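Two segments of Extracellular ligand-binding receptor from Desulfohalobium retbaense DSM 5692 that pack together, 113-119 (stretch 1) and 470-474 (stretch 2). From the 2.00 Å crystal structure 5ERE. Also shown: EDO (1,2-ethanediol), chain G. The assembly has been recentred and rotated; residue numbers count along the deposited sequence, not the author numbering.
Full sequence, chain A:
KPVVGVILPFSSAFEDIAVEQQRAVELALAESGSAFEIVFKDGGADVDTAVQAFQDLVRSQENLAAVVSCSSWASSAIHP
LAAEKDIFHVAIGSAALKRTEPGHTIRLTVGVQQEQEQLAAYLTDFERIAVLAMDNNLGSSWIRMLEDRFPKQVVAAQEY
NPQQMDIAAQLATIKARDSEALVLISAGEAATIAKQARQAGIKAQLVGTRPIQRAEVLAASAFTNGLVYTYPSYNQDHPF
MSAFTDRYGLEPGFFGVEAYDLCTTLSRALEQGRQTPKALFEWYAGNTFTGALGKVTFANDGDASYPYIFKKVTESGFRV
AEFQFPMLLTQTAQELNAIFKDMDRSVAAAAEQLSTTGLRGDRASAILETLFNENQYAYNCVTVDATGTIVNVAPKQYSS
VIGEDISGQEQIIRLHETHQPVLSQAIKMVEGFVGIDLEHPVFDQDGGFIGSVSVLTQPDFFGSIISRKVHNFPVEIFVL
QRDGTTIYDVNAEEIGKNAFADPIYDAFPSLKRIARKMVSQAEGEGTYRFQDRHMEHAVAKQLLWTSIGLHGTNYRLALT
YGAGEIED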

# COMPACT_ATOMS: atom_id res chain seq x y z
N GLN A 113 -2.64 -2.45 9.25
CA GLN A 113 -2.56 -1.08 8.76
C GLN A 113 -2.14 -1.03 7.30
O GLN A 113 -2.76 -0.34 6.49
CB GLN A 113 -1.57 -0.24 9.56
CG GLN A 113 -1.66 1.25 9.16
CD GLN A 113 -0.80 2.17 10.00
OE1 GLN A 113 -0.61 1.94 11.19
NE2 GLN A 113 -0.29 3.22 9.38
N GLN A 114 -1.10 -1.79 6.98
CA GLN A 114 -0.59 -1.77 5.62
C GLN A 114 -1.62 -2.37 4.68
O GLN A 114 -1.88 -1.81 3.65
CB GLN A 114 0.75 -2.54 5.50
N GLU A 115 -2.17 -3.52 5.06
CA GLU A 115 -3.09 -4.24 4.19
C GLU A 115 -4.38 -3.42 4.01
O GLU A 115 -4.95 -3.37 2.92
CB GLU A 115 -3.41 -5.65 4.74
CG GLU A 115 -4.32 -6.45 3.79
CD GLU A 115 -4.62 -7.86 4.25
OE1 GLU A 115 -4.27 -8.22 5.39
OE2 GLU A 115 -5.21 -8.63 3.45
N GLN A 116 -4.80 -2.76 5.09
CA GLN A 116 -6.00 -1.88 5.07
C GLN A 116 -5.85 -0.69 4.10
O GLN A 116 -6.78 -0.38 3.33
CB GLN A 116 -6.29 -1.37 6.48
CG GLN A 116 -7.68 -0.78 6.63
CD GLN A 116 -7.77 0.64 6.10
OE1 GLN A 116 -6.86 1.46 6.31
NE2 GLN A 116 -8.86 0.93 5.38
N GLU A 117 -4.67 -0.06 4.10
CA GLU A 117 -4.33 1.02 3.16
C GLU A 117 -4.50 0.59 1.70
O GLU A 117 -4.94 1.36 0.85
CB GLU A 117 -2.89 1.49 3.37
CG GLU A 117 -2.74 2.79 4.15
CD GLU A 117 -1.41 2.88 4.88
OE1 GLU A 117 -0.33 2.61 4.26
OE2 GLU A 117 -1.46 3.20 6.09
N GLN A 118 -4.13 -0.65 1.41
CA GLN A 118 -4.26 -1.14 0.05
C GLN A 118 -5.73 -1.47 -0.28
O GLN A 118 -6.23 -1.10 -1.34
CB GLN A 118 -3.36 -2.36 -0.16
CG GLN A 118 -1.86 -1.99 0.01
CD GLN A 118 -0.91 -3.09 -0.41
OE1 GLN A 118 -0.21 -3.71 0.43
NE2 GLN A 118 -0.86 -3.35 -1.72
N LEU A 119 -6.40 -2.20 0.61
CA LEU A 119 -7.78 -2.57 0.40
C LEU A 119 -8.67 -1.32 0.20
O LEU A 119 -9.62 -1.36 -0.58
CB LEU A 119 -8.29 -3.41 1.59
CG LEU A 119 -9.73 -3.95 1.56
CD1 LEU A 119 -9.93 -4.99 0.49
CD2 LEU A 119 -10.10 -4.54 2.92
N VAL A 470 1.22 4.17 -5.11
CA VAL A 470 1.78 2.86 -5.47
C VAL A 470 2.36 2.07 -4.30
O VAL A 470 2.79 0.93 -4.48
CB VAL A 470 2.91 2.97 -6.55
CG1 VAL A 470 2.38 3.65 -7.79
CG2 VAL A 470 4.12 3.68 -6.06
N HIS A 471 2.36 2.68 -3.12
CA HIS A 471 2.94 2.09 -1.92
C HIS A 471 2.42 0.65 -1.66
O HIS A 471 1.21 0.42 -1.45
CB HIS A 471 2.66 3.03 -0.72
CG HIS A 471 3.40 2.67 0.53
ND1 HIS A 471 4.73 2.29 0.52
CD2 HIS A 471 3.00 2.60 1.81
CE1 HIS A 471 5.10 2.00 1.75
NE2 HIS A 471 4.07 2.18 2.56
N ASN A 472 3.35 -0.30 -1.75
CA ASN A 472 3.20 -1.72 -1.37
C ASN A 472 2.46 -2.55 -2.43
O ASN A 472 2.25 -3.73 -2.23
CB ASN A 472 2.51 -1.86 0.01
CG ASN A 472 3.47 -1.56 1.16
OD1 ASN A 472 4.63 -1.92 1.11
ND2 ASN A 472 2.97 -0.90 2.21
N PHE A 473 2.16 -1.95 -3.58
CA PHE A 473 1.72 -2.70 -4.75
C PHE A 473 2.95 -3.00 -5.58
O PHE A 473 3.85 -2.16 -5.66
CB PHE A 473 0.71 -1.92 -5.59
CG PHE A 473 -0.63 -1.73 -4.95
CD1 PHE A 473 -1.60 -2.70 -5.08
CD2 PHE A 473 -0.92 -0.58 -4.21
CE1 PHE A 473 -2.86 -2.54 -4.49
CE2 PHE A 473 -2.19 -0.41 -3.62
CZ PHE A 473 -3.15 -1.40 -3.77
N PRO A 474 2.99 -4.17 -6.22
CA PRO A 474 4.16 -4.44 -7.08
C PRO A 474 4.03 -3.82 -8.46
O PRO A 474 3.89 -4.51 -9.45
CB PRO A 474 4.17 -5.97 -7.16
CG PRO A 474 2.68 -6.30 -7.21
CD PRO A 474 2.07 -5.32 -6.17
C1 EDO G . -0.50 -3.13 12.68
O1 EDO G . -1.61 -2.82 11.84
C2 EDO G . -0.99 -4.14 13.70
O2 EDO G . -0.04 -5.19 13.85
O HOH W 1 0.07 -0.01 2.40

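A short run of helix meets a tight turn from a distant part of the same chain; no two touching residues lie closer than 353 positions in sequence. Stretch 1 is helical throughout, held by backbone bonds such as Glu 117 N to Gln 113 O (3.1 Å) and Leu 119 N to Glu 115 O (3.0 Å). Stretch 2 contains a type II beta turn from Val 470 to Phe 473, closed by the bond from Phe 473 N to Val 470 O at 3.1 Å. Asn 472 occupies the third position of this turn with phi/psi of 79/6, a left-handed conformation that asparagine tolerates better than most residues with a side chain. The nearest CA atoms across the contact, those of Gln 118 and Asn 472, are 7.6 Å apart, which leaves room for side chains to make the contact, which buries a modest 246 Å², both sides summed. The helix presents Gln 114, Glu 117 and Gln 118 because spacings of three and four residues bring side chains to one side; Glu 115 and Leu 119 point away.

Direct polar bonding across the contact rests on Gln 118. Its long, flexible side chain, with chi1 in m and chi2 in t, carries an amide to the turn, where NE2 donates to Asn 472 O at 3.2 Å. The N-H...O angle of 122° makes this bond weak, and NE2 is also hydrogen-bonded elsewhere in the structure.

A water adds a second polar link. It donates to Gln 114 O (2.9 Å) and to Glu 117 OE1 (3.2 Å), and accepts from Asn 472 ND2 (3.0 Å). Two acceptors on the helix and one donor on the turn thus suit a single water, joining helix backbone and carboxylate to the asparagine amide. Glu 117 OE2 also receives a weak bond from Gln 113 NE2 at 3.5 Å, within the helix.

The remaining contacts are van der Waals in character. Gln 118 NE2 lies over one face of the Phe 473 ring, 3.5 Å from CD1, so the flat aromatic surface packs against the amide end. Gln 118 OE1 comes within 3.3 Å of Asn 472 CB, showing how closely the glutamine fits the turn. Glu 117 OE1 approaches the edge of the His 471 ring, 4.1 Å from CD2, without a hydrogen bond. Gln 114 CB lies 4.3 Å from Asn 472 ND2; its side chain is not modelled beyond CB.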